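Local coordinates for protein DyP (Bjerkandera adusta, PDB 3VXJ) that probably oxidises dyes and phenolic substrates with hydrogen peroxide at a heme b centre, as a dye-decolorizing (DyP-type) peroxidase, at residues A[26-31]-A[110-115]; A[150-155]-A[220-225]; A[301-304]-A[309-312]; A[372-375]-A[379-382]. One frame throughout, in Å; residues are numbered along the deposited sequence.

Contact 1. Residues A[26-31]-A[110-115]; sequences FVFFQV and APFTGT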
# COMPACT_ATOMS: atom_id res chain seq x y z
N PHE A 26 -10.67 -6.15 -7.22
CA PHE A 26 -9.73 -5.88 -8.29
C PHE A 26 -10.01 -6.91 -9.38
O PHE A 26 -9.84 -8.11 -9.18
CB PHE A 26 -8.30 -6.02 -7.77
CG PHE A 26 -7.95 -5.05 -6.67
CD1 PHE A 26 -7.28 -3.87 -6.98
CD2 PHE A 26 -8.31 -5.30 -5.34
CE1 PHE A 26 -6.96 -2.95 -5.97
CE2 PHE A 26 -7.99 -4.39 -4.33
CZ PHE A 26 -7.32 -3.22 -4.65
N VAL A 27 -10.52 -6.43 -10.52
CA VAL A 27 -10.87 -7.30 -11.64
C VAL A 27 -9.76 -7.19 -12.68
O VAL A 27 -9.64 -6.17 -13.37
CB VAL A 27 -12.24 -6.92 -12.27
CG1 VAL A 27 -12.57 -7.88 -13.40
CG2 VAL A 27 -13.36 -6.93 -11.22
N PHE A 28 -8.93 -8.22 -12.74
CA PHE A 28 -7.80 -8.26 -13.66
C PHE A 28 -8.26 -8.84 -14.98
O PHE A 28 -8.97 -9.84 -15.00
CB PHE A 28 -6.64 -9.07 -13.06
CG PHE A 28 -6.13 -8.51 -11.76
CD1 PHE A 28 -5.19 -7.49 -11.75
CD2 PHE A 28 -6.65 -8.97 -10.55
CE1 PHE A 28 -4.74 -6.95 -10.54
CE2 PHE A 28 -6.20 -8.43 -9.35
CZ PHE A 28 -5.26 -7.43 -9.34
N PHE A 29 -7.86 -8.22 -16.08
CA PHE A 29 -8.36 -8.62 -17.38
C PHE A 29 -7.30 -8.61 -18.47
O PHE A 29 -6.23 -8.00 -18.33
CB PHE A 29 -9.57 -7.74 -17.79
CG PHE A 29 -9.22 -6.30 -18.05
CD1 PHE A 29 -8.87 -5.88 -19.33
CD2 PHE A 29 -9.21 -5.37 -17.01
CE1 PHE A 29 -8.52 -4.57 -19.58
CE2 PHE A 29 -8.87 -4.05 -17.26
CZ PHE A 29 -8.52 -3.64 -18.54
N GLN A 30 -7.63 -9.33 -19.54
CA GLN A 30 -6.93 -9.26 -20.81
C GLN A 30 -7.87 -8.65 -21.84
O GLN A 30 -9.08 -8.91 -21.81
CB GLN A 30 -6.61 -10.66 -21.32
CG GLN A 30 -5.63 -11.48 -20.56
CD GLN A 30 -5.38 -12.81 -21.27
OE1 GLN A 30 -5.27 -12.87 -22.50
NE2 GLN A 30 -5.31 -13.89 -20.49
N VAL A 31 -7.30 -7.90 -22.78
CA VAL A 31 -8.05 -7.39 -23.92
C VAL A 31 -8.03 -8.44 -25.04
O VAL A 31 -6.97 -8.88 -25.46
CB VAL A 31 -7.43 -6.08 -24.45
CG1 VAL A 31 -8.14 -5.60 -25.72
CG2 VAL A 31 -7.47 -4.99 -23.39
N ALA A 110 -0.52 -17.80 -10.76
CA ALA A 110 -1.27 -17.31 -11.91
C ALA A 110 -2.44 -16.44 -11.44
O ALA A 110 -3.01 -16.68 -10.37
CB ALA A 110 -1.77 -18.49 -12.74
N PRO A 111 -2.80 -15.41 -12.23
CA PRO A 111 -2.26 -15.06 -13.53
C PRO A 111 -1.15 -14.01 -13.50
O PRO A 111 -0.92 -13.34 -14.50
CB PRO A 111 -3.49 -14.48 -14.24
CG PRO A 111 -4.21 -13.79 -13.16
CD PRO A 111 -3.98 -14.58 -11.90
N PHE A 112 -0.46 -13.88 -12.37
CA PHE A 112 0.58 -12.85 -12.24
C PHE A 112 1.96 -13.27 -12.73
O PHE A 112 2.83 -12.42 -12.87
CB PHE A 112 0.66 -12.34 -10.79
CG PHE A 112 -0.59 -11.65 -10.34
CD1 PHE A 112 -0.75 -10.28 -10.54
CD2 PHE A 112 -1.61 -12.35 -9.72
CE1 PHE A 112 -1.90 -9.61 -10.14
CE2 PHE A 112 -2.79 -11.69 -9.31
CZ PHE A 112 -2.92 -10.32 -9.52
N THR A 113 2.12 -14.57 -13.02
CA THR A 113 3.41 -15.16 -13.41
C THR A 113 3.72 -14.96 -14.90
O THR A 113 3.87 -15.91 -15.67
CB THR A 113 3.44 -16.65 -13.02
OG1 THR A 113 2.22 -17.28 -13.43
CG2 THR A 113 3.58 -16.79 -11.50
N GLY A 114 3.81 -13.69 -15.29
CA GLY A 114 4.06 -13.30 -16.67
C GLY A 114 3.49 -11.92 -16.86
O GLY A 114 3.35 -11.17 -15.89
N THR A 115 3.16 -11.58 -18.11
CA THR A 115 2.56 -10.29 -18.45
C THR A 115 1.27 -10.46 -19.26
O THR A 115 0.96 -9.68 -20.16
CB THR A 115 3.57 -9.35 -19.16
OG1 THR A 115 4.12 -9.98 -20.33
CG2 THR A 115 4.70 -8.96 -18.22
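Phe112 drives one corner of its ring into the face of Phe28, and nearly everything that holds segment 110-115 against strand 23-31 lies in that pair. Moving along the loop, Ala110 leads through a cis peptide bond into Pro111, whose ring comes up beside the strand without touching it and rests on Gln150 of the next strand instead. Phe112 follows. Its CG stands beside the backbone N (chi1 -64°), which swings the ring away from its own turn and in toward the strand. The leading atom is CZ: it stands 3.7 Å from Phe28 CZ and directly over the middle of the Phe28 ring, and Phe112 CE1 lies 3.9 Å from Phe28 CE1. With planes at 78° and ring centroids 5.0 Å apart, this is a T-shaped stack, Phe112 giving the edge and Phe28 the face. Beyond it the loop folds back in an inverse gamma turn centred on Thr113, with a weak bond of 2.9 Å from Gly114 N to Phe112 O, and Thr115 O accepts a bond from Thr74. Replacing Phe28 with an alanine would probably leave the Phe112 edge without its face and open a gap in front of Phe220, which also packs edge-to-face with Phe28. The setting is the four-stranded antiparallel sheet of a ferredoxin-like alpha+beta domain, the fold of the DyP family, with a loop residue closing over an aromatic of an inner strand.

Contact 2. Residues A[150-155]-A[220-225]; sequences QALSGS and FRHFQQ. With HEM (protoporphyrin IX containing Fe), chain B.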
# COMPACT_ATOMS: atom_id res chain seq x y z
N GLN A 150 -8.82 -12.90 -13.35
CA GLN A 150 -8.83 -13.06 -11.89
C GLN A 150 -9.54 -11.89 -11.25
O GLN A 150 -9.42 -10.76 -11.71
CB GLN A 150 -7.40 -13.15 -11.35
CG GLN A 150 -7.25 -13.20 -9.83
CD GLN A 150 -7.68 -14.52 -9.25
OE1 GLN A 150 -8.88 -14.80 -9.12
NE2 GLN A 150 -6.72 -15.36 -8.88
N ALA A 151 -10.29 -12.17 -10.19
CA ALA A 151 -10.81 -11.12 -9.33
C ALA A 151 -10.31 -11.37 -7.92
O ALA A 151 -10.43 -12.49 -7.41
CB ALA A 151 -12.32 -11.09 -9.37
N LEU A 152 -9.74 -10.35 -7.30
CA LEU A 152 -9.33 -10.43 -5.90
C LEU A 152 -10.18 -9.44 -5.13
O LEU A 152 -10.22 -8.26 -5.47
CB LEU A 152 -7.84 -10.12 -5.73
CG LEU A 152 -6.83 -11.09 -6.36
CD1 LEU A 152 -5.41 -10.60 -6.16
CD2 LEU A 152 -6.98 -12.52 -5.82
N SER A 153 -10.86 -9.93 -4.10
CA SER A 153 -11.78 -9.11 -3.33
C SER A 153 -11.33 -8.99 -1.89
O SER A 153 -10.88 -9.97 -1.27
CB SER A 153 -13.20 -9.67 -3.39
OG SER A 153 -13.65 -9.76 -4.72
N GLY A 154 -11.46 -7.78 -1.36
CA GLY A 154 -11.12 -7.50 0.03
C GLY A 154 -12.26 -6.85 0.79
O GLY A 154 -13.29 -6.45 0.22
N SER A 155 -12.07 -6.77 2.10
CA SER A 155 -13.05 -6.19 3.00
C SER A 155 -12.36 -5.66 4.24
O SER A 155 -11.44 -6.31 4.78
CB SER A 155 -14.10 -7.23 3.39
OG SER A 155 -13.50 -8.42 3.85
N PHE A 220 0.75 -2.82 -7.33
CA PHE A 220 -0.17 -3.74 -6.69
C PHE A 220 0.60 -4.95 -6.17
O PHE A 220 1.45 -5.50 -6.88
CB PHE A 220 -1.25 -4.21 -7.68
CG PHE A 220 -2.21 -5.19 -7.07
CD1 PHE A 220 -3.25 -4.73 -6.28
CD2 PHE A 220 -2.05 -6.56 -7.24
CE1 PHE A 220 -4.11 -5.62 -5.66
CE2 PHE A 220 -2.91 -7.45 -6.63
CZ PHE A 220 -3.95 -6.98 -5.84
N ARG A 221 0.32 -5.35 -4.94
CA ARG A 221 0.90 -6.56 -4.36
C ARG A 221 -0.17 -7.38 -3.66
O ARG A 221 -0.92 -6.85 -2.83
CB ARG A 221 1.99 -6.23 -3.35
CG ARG A 221 3.12 -5.35 -3.89
CD ARG A 221 4.18 -6.14 -4.63
NE ARG A 221 5.16 -6.70 -3.71
CZ ARG A 221 5.94 -7.76 -3.97
NH1 ARG A 221 5.83 -8.44 -5.10
NH2 ARG A 221 6.83 -8.15 -3.06
N HIS A 222 -0.26 -8.66 -4.00
CA HIS A 222 -1.15 -9.55 -3.28
C HIS A 222 -0.34 -10.24 -2.19
O HIS A 222 0.51 -11.08 -2.49
CB HIS A 222 -1.75 -10.58 -4.24
CG HIS A 222 -2.49 -11.68 -3.57
ND1 HIS A 222 -2.81 -12.86 -4.21
CD2 HIS A 222 -2.98 -11.79 -2.31
CE1 HIS A 222 -3.45 -13.66 -3.37
NE2 HIS A 222 -3.55 -13.04 -2.21
N PHE A 223 -0.56 -9.85 -0.93
CA PHE A 223 0.18 -10.44 0.19
C PHE A 223 -0.72 -11.38 0.96
O PHE A 223 -1.83 -11.01 1.32
CB PHE A 223 0.64 -9.38 1.19
CG PHE A 223 1.65 -8.41 0.66
CD1 PHE A 223 2.87 -8.86 0.16
CD2 PHE A 223 1.41 -7.05 0.74
CE1 PHE A 223 3.82 -7.95 -0.30
CE2 PHE A 223 2.34 -6.12 0.29
CZ PHE A 223 3.56 -6.57 -0.23
N GLN A 224 -0.24 -12.60 1.21
CA GLN A 224 -0.89 -13.47 2.18
C GLN A 224 -0.21 -13.26 3.53
O GLN A 224 1.02 -13.25 3.60
CB GLN A 224 -0.78 -14.93 1.73
CG GLN A 224 -1.48 -15.90 2.65
CD GLN A 224 -1.67 -17.27 2.04
OE1 GLN A 224 -1.45 -17.47 0.84
NE2 GLN A 224 -2.09 -18.22 2.86
N GLN A 225 -1.00 -13.13 4.59
CA GLN A 225 -0.45 -12.94 5.94
C GLN A 225 -0.62 -14.17 6.83
O GLN A 225 -1.65 -14.87 6.77
CB GLN A 225 -1.08 -11.71 6.61
CG GLN A 225 -0.60 -10.37 5.99
CD GLN A 225 -1.39 -9.17 6.46
OE1 GLN A 225 -2.23 -8.66 5.73
NE2 GLN A 225 -1.11 -8.70 7.67
CHA HEM B . 2.47 2.26 7.09
CHB HEM B . 0.98 -2.32 7.51
CHC HEM B . 3.28 -3.50 3.42
CHD HEM B . 4.75 1.08 2.95
C1A HEM B . 1.89 1.12 7.57
C2A HEM B . 1.17 1.01 8.82
C3A HEM B . 0.77 -0.27 8.94
C4A HEM B . 1.20 -0.99 7.76
CMA HEM B . -0.04 -0.90 10.09
CAA HEM B . 1.00 2.16 9.84
CBA HEM B . -0.23 3.04 9.61
CGA HEM B . -0.12 3.97 8.43
O1A HEM B . 0.66 4.94 8.46
O2A HEM B . -0.85 3.74 7.43
C1B HEM B . 1.45 -3.04 6.43
C2B HEM B . 1.22 -4.45 6.18
C3B HEM B . 1.85 -4.77 5.04
C4B HEM B . 2.49 -3.57 4.54
CMB HEM B . 0.39 -5.36 7.11
CAB HEM B . 1.91 -6.14 4.33
CBB HEM B . 0.96 -7.07 4.50
C1C HEM B . 3.91 -2.37 2.97
C2C HEM B . 4.79 -2.29 1.81
C3C HEM B . 5.21 -1.03 1.69
C4C HEM B . 4.60 -0.27 2.76
CMC HEM B . 5.13 -3.49 0.91
CAC HEM B . 6.16 -0.41 0.63
CBC HEM B . 7.21 -1.08 0.14
C1D HEM B . 4.22 1.82 3.98
C2D HEM B . 4.32 3.25 4.07
C3D HEM B . 3.62 3.61 5.35
C4D HEM B . 3.16 2.37 5.91
CMD HEM B . 4.99 4.25 3.12
CAD HEM B . 3.49 5.04 5.90
CBD HEM B . 4.80 5.38 6.61
CGD HEM B . 4.79 6.78 7.15
O1D HEM B . 5.10 6.95 8.36
O2D HEM B . 4.49 7.73 6.39
NA HEM B . 1.91 -0.12 6.97
NB HEM B . 2.27 -2.54 5.42
NC HEM B . 3.86 -1.12 3.54
ND HEM B . 3.50 1.32 5.07
FE HEM B . 2.94 -0.64 5.28
O HOH W 1 1.26 -0.16 4.32
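With CG beside its backbone N (chi1 -65°) and the chain then extended, Leu152 pushes its CD1 methyl straight at Phe220 and His222, both of which hold CG opposite the backbone N and turn their rings to meet it. That one methyl does the work. It comes to the edge of the Phe220 ring, close to the ring plane, 3.9 Å from Phe220 CZ, and, roughly at right angles to that approach, it lies 4.0 Å from His222 ND1, also brushing CG and CB of that histidine. The leucine thus fits into the notch formed by two residues spaced two apart on one strand, held by apolar packing with no hydrogen bond between the segments. The polar end of His222 is engaged away from the leucine, where NE2 bonds to the hydroxyl of Tyr334. On the strand's other side the residues turn to the heme: Phe223 CZ lies 3.6 Å from the heme methyl CMC, and Gln225 CD is 3.7 Å from the vinyl carbon CBB. Arg221 CB presses on one face of the Phe223 ring, 3.5 Å above its plane, while Gln225 NE2 is fixed by Glu165. Strand 146-155 is an edge strand of its sheet, next to 23-31, and 216-225 runs between 353-360 and 420-430 in the second sheet; Leu152 bridges the two sheets, touching Phe28 on its own and Leu355 on the other.

Contact 3. Residues A[301-304]-A[309-312]; sequences TRCP and VRKT. With HEM (protoporphyrin IX containing Fe), chain B.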
# COMPACT_ATOMS: atom_id res chain seq x y z
N THR A 301 15.62 3.46 22.04
CA THR A 301 14.62 3.32 23.09
C THR A 301 13.22 3.72 22.65
O THR A 301 12.26 2.98 22.87
CB THR A 301 15.00 4.08 24.36
OG1 THR A 301 16.17 3.47 24.89
CG2 THR A 301 13.87 4.00 25.40
N ARG A 302 13.10 4.87 22.01
CA ARG A 302 11.77 5.32 21.62
C ARG A 302 11.22 4.57 20.40
O ARG A 302 10.02 4.35 20.31
CB ARG A 302 11.74 6.83 21.40
CG ARG A 302 12.06 7.62 22.66
CD ARG A 302 11.85 9.12 22.50
NE ARG A 302 10.43 9.47 22.51
CZ ARG A 302 9.72 9.72 23.61
NH1 ARG A 302 10.27 9.65 24.80
NH2 ARG A 302 8.43 10.02 23.50
N CYS A 303 12.09 4.21 19.46
CA CYS A 303 11.68 3.48 18.25
C CYS A 303 12.88 2.75 17.66
O CYS A 303 13.93 3.38 17.49
CB CYS A 303 11.11 4.45 17.20
SG CYS A 303 10.36 3.65 15.77
N PRO A 304 12.73 1.45 17.32
CA PRO A 304 13.84 0.81 16.60
C PRO A 304 14.15 1.50 15.27
O PRO A 304 13.25 2.09 14.65
CB PRO A 304 13.34 -0.62 16.34
CG PRO A 304 12.22 -0.82 17.37
CD PRO A 304 11.58 0.53 17.49
N VAL A 309 7.30 1.46 9.83
CA VAL A 309 6.99 2.81 9.35
C VAL A 309 8.24 3.68 9.23
O VAL A 309 8.29 4.57 8.38
CB VAL A 309 5.89 3.51 10.20
CG1 VAL A 309 4.58 2.73 10.12
CG2 VAL A 309 6.32 3.72 11.63
N ARG A 310 9.24 3.40 10.05
CA ARG A 310 10.50 4.14 10.00
C ARG A 310 11.34 3.78 8.77
O ARG A 310 11.99 4.63 8.18
CB ARG A 310 11.30 3.93 11.29
CG ARG A 310 12.54 4.80 11.40
CD ARG A 310 13.04 4.77 12.83
NE ARG A 310 14.17 5.67 13.01
CZ ARG A 310 14.75 5.94 14.18
NH1 ARG A 310 14.33 5.33 15.29
NH2 ARG A 310 15.75 6.82 14.24
N LYS A 311 11.29 2.51 8.38
CA LYS A 311 11.93 2.06 7.14
C LYS A 311 11.25 2.60 5.89
O LYS A 311 11.92 3.00 4.93
CB LYS A 311 11.94 0.54 7.09
CG LYS A 311 12.96 -0.10 8.03
CD LYS A 311 14.38 -0.08 7.47
CE LYS A 311 15.11 -1.38 7.77
NZ LYS A 311 16.37 -1.50 6.99
N THR A 312 9.93 2.65 5.89
CA THR A 312 9.21 3.04 4.68
C THR A 312 9.04 4.55 4.56
O THR A 312 8.89 5.06 3.45
CB THR A 312 7.85 2.34 4.55
OG1 THR A 312 7.03 2.73 5.66
CG2 THR A 312 8.02 0.81 4.51
CHA HEM B . 2.47 2.26 7.09
CHB HEM B . 0.98 -2.32 7.51
CHC HEM B . 3.28 -3.50 3.42
CHD HEM B . 4.75 1.08 2.95
C1A HEM B . 1.89 1.12 7.57
C2A HEM B . 1.17 1.01 8.82
C3A HEM B . 0.77 -0.27 8.94
C4A HEM B . 1.20 -0.99 7.76
CMA HEM B . -0.04 -0.90 10.09
CAA HEM B . 1.00 2.16 9.84
CBA HEM B . -0.23 3.04 9.61
CGA HEM B . -0.12 3.97 8.43
O1A HEM B . 0.66 4.94 8.46
O2A HEM B . -0.85 3.74 7.43
C1B HEM B . 1.45 -3.04 6.43
C2B HEM B . 1.22 -4.45 6.18
C3B HEM B . 1.85 -4.77 5.04
C4B HEM B . 2.49 -3.57 4.54
CMB HEM B . 0.39 -5.36 7.11
CAB HEM B . 1.91 -6.14 4.33
CBB HEM B . 0.96 -7.07 4.50
C1C HEM B . 3.91 -2.37 2.97
C2C HEM B . 4.79 -2.29 1.81
C3C HEM B . 5.21 -1.03 1.69
C4C HEM B . 4.60 -0.27 2.76
CMC HEM B . 5.13 -3.49 0.91
CAC HEM B . 6.16 -0.41 0.63
CBC HEM B . 7.21 -1.08 0.14
C1D HEM B . 4.22 1.82 3.98
C2D HEM B . 4.32 3.25 4.07
C3D HEM B . 3.62 3.61 5.35
C4D HEM B . 3.16 2.37 5.91
CMD HEM B . 4.99 4.25 3.12
CAD HEM B . 3.49 5.04 5.90
CBD HEM B . 4.80 5.38 6.61
CGD HEM B . 4.79 6.78 7.15
O1D HEM B . 5.10 6.95 8.36
O2D HEM B . 4.49 7.73 6.39
NA HEM B . 1.91 -0.12 6.97
NB HEM B . 2.27 -2.54 5.42
NC HEM B . 3.86 -1.12 3.54
ND HEM B . 3.50 1.32 5.07
FE HEM B . 2.94 -0.64 5.28
O HOH W 1 1.26 -0.16 4.32
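Helix 308-312 carries His308, the axial ligand of the heme iron, and Arg310 on this proximal helix reaches back to Cys303 and Pro304 in the loop that leads into it. CG opposite the backbone N (chi1 -173°) and a chain extended from CG to NE carry the alkyl part of the arginine past the loop carbonyls: CD lies 3.2 Å from Pro304 O. From NH1 a long, weak hydrogen bond of 3.5 Å goes to Pro304 O, bent to 138°. Cys303 O is nearer, 3.0 Å from NH1 and close to the guanidinium plane, but the angle is too poor for a bond. The firmer grip comes from beyond these two residues: NE forms a salt bridge to Asp317, and NH2 a hydrogen bond to Thr296 O farther back in the same loop. An alanine in place of Arg310 would probably leave the Asp317 carboxylate without its charged mate and the loop carbonyls without the guanidinium beside them. Two other residues of the helix face the porphyrin. Thr312 OG1, bonded to His308 O, stands 3.2 Å from heme C2D, and Val309 CG1 lies 3.6 Å from CAA of a propionate, on the heme face away from the iron-bound water.

Contact 4. Residues A[372-375]-A[379-382]; sequences INWA and NFPF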
# COMPACT_ATOMS: atom_id res chain seq x y z
N ILE A 372 13.34 -1.92 -1.59
CA ILE A 372 14.70 -2.38 -1.84
C ILE A 372 15.72 -1.55 -1.06
O ILE A 372 16.46 -2.08 -0.23
CB ILE A 372 15.03 -2.34 -3.34
CG1 ILE A 372 14.10 -3.28 -4.12
CG2 ILE A 372 16.50 -2.74 -3.56
CD1 ILE A 372 14.33 -3.27 -5.62
N ASN A 373 15.76 -0.25 -1.35
CA ASN A 373 16.78 0.61 -0.78
C ASN A 373 16.69 0.73 0.73
O ASN A 373 17.69 0.95 1.40
CB ASN A 373 16.71 2.01 -1.38
CG ASN A 373 16.89 2.01 -2.88
OD1 ASN A 373 16.14 1.38 -3.61
ND2 ASN A 373 17.89 2.75 -3.35
N TRP A 374 15.48 0.59 1.24
CA TRP A 374 15.22 0.82 2.65
C TRP A 374 14.90 -0.46 3.43
O TRP A 374 15.72 -0.91 4.23
CB TRP A 374 14.15 1.90 2.83
CG TRP A 374 14.63 3.28 2.41
CD1 TRP A 374 15.92 3.67 2.15
CD2 TRP A 374 13.81 4.43 2.22
NE1 TRP A 374 15.96 5.00 1.83
CE2 TRP A 374 14.68 5.49 1.86
CE3 TRP A 374 12.44 4.68 2.32
CZ2 TRP A 374 14.21 6.78 1.61
CZ3 TRP A 374 11.98 5.95 2.06
CH2 TRP A 374 12.86 6.99 1.72
N ALA A 375 13.72 -1.04 3.21
CA ALA A 375 13.28 -2.20 3.99
C ALA A 375 14.24 -3.40 3.92
O ALA A 375 14.50 -4.04 4.92
CB ALA A 375 11.88 -2.61 3.60
N ASN A 379 21.63 -1.96 6.39
CA ASN A 379 22.41 -0.79 6.74
C ASN A 379 21.70 0.53 6.56
O ASN A 379 22.33 1.60 6.59
CB ASN A 379 23.73 -0.86 5.99
CG ASN A 379 24.58 -2.01 6.47
OD1 ASN A 379 24.85 -2.13 7.66
ND2 ASN A 379 24.96 -2.91 5.55
N PHE A 380 20.38 0.45 6.41
CA PHE A 380 19.53 1.63 6.35
C PHE A 380 18.52 1.61 7.50
O PHE A 380 17.93 0.57 7.77
CB PHE A 380 18.79 1.74 5.02
CG PHE A 380 18.03 3.01 4.92
CD1 PHE A 380 18.64 4.15 4.41
CD2 PHE A 380 16.74 3.11 5.44
CE1 PHE A 380 17.97 5.36 4.41
CE2 PHE A 380 16.08 4.30 5.44
CZ PHE A 380 16.68 5.43 4.91
N PRO A 381 18.30 2.76 8.18
CA PRO A 381 18.87 4.10 7.94
C PRO A 381 20.37 4.16 8.20
O PRO A 381 20.91 3.36 8.97
CB PRO A 381 18.10 5.00 8.92
CG PRO A 381 17.64 4.07 9.98
CD PRO A 381 17.29 2.81 9.25
N PHE A 382 21.03 5.11 7.56
CA PHE A 382 22.48 5.22 7.61
C PHE A 382 22.94 5.97 8.86
O PHE A 382 22.13 6.64 9.53
CB PHE A 382 23.00 5.92 6.35
CG PHE A 382 22.23 7.16 5.97
CD1 PHE A 382 22.48 8.38 6.60
CD2 PHE A 382 21.25 7.11 4.99
CE1 PHE A 382 21.76 9.52 6.26
CE2 PHE A 382 20.52 8.25 4.64
CZ PHE A 382 20.78 9.45 5.28
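The side chains of Phe380 and Trp374 run alongside each other in the same direction, their rings stacked face on face. The Phe380 ring and the five-membered ring of the indole have centroids 3.7 Å apart and planes inclined by 15°, an offset stack in which Phe380 is slid toward the nitrogen-bearing rim. Its CZ stands over that rim, 3.2 Å from Trp374 NE1, and CE2 is 3.4 Å from Trp374 CD1; seen from the other partner, CD1 sits over the centre of the phenyl ring. Approaches of 3.2 to 3.4 Å across the overlapping faces mean tight packing. The torsions explain the overlap: Phe380 has CG opposite its backbone N (chi1 -174°), while Trp374 keeps CG beside its N (chi1 -69°), and the two backbones come close enough for the rings to lie flush. Phe380 CB also rests 3.9 Å from Asn373 O. The far face of the phenyl ring is backed by Pro381 CB, 4.1 Å above its centre, across a cis peptide bond, so the ring is held between indole and proline. Phe369 meets the indole edge-to-face. This is the end of helix 367-375, which widens into a pi-type turn before the chain doubles back as a loop. The position of Trp374 is consistent with a second-shell place behind the heme and phenol sites: its side chain is about 6 Å from a bound 2,6-dimethoxyphenol and about 6 Å from the side chain of heme-binding Asn313.

In the fold
The four contacts form two touching pairs; contacts 2 and 3 lie on opposite sides of the chain's centre. Contacts 1 and 2, with centres about 13 Å apart, share a sheet: Phe26 N bonds to Leu152 O at 2.8 Å, and Phe28 CZ packs 3.6 Å from Phe220 CE2. Contact 2 carries this core on to the heme. Contacts 3 and 4, about 12 Å apart, meet at Lys311, whose NZ lies 2.7 Å from Phe380 O and 2.9 Å from Trp374 O, probable hydrogen bonds that join the proximal helix to the stacked turn near the bound phenol. Contacts 2 and 3 both touch the porphyrin, though their centres are about 27 Å apart; contact 1 lies away from the annotated sites.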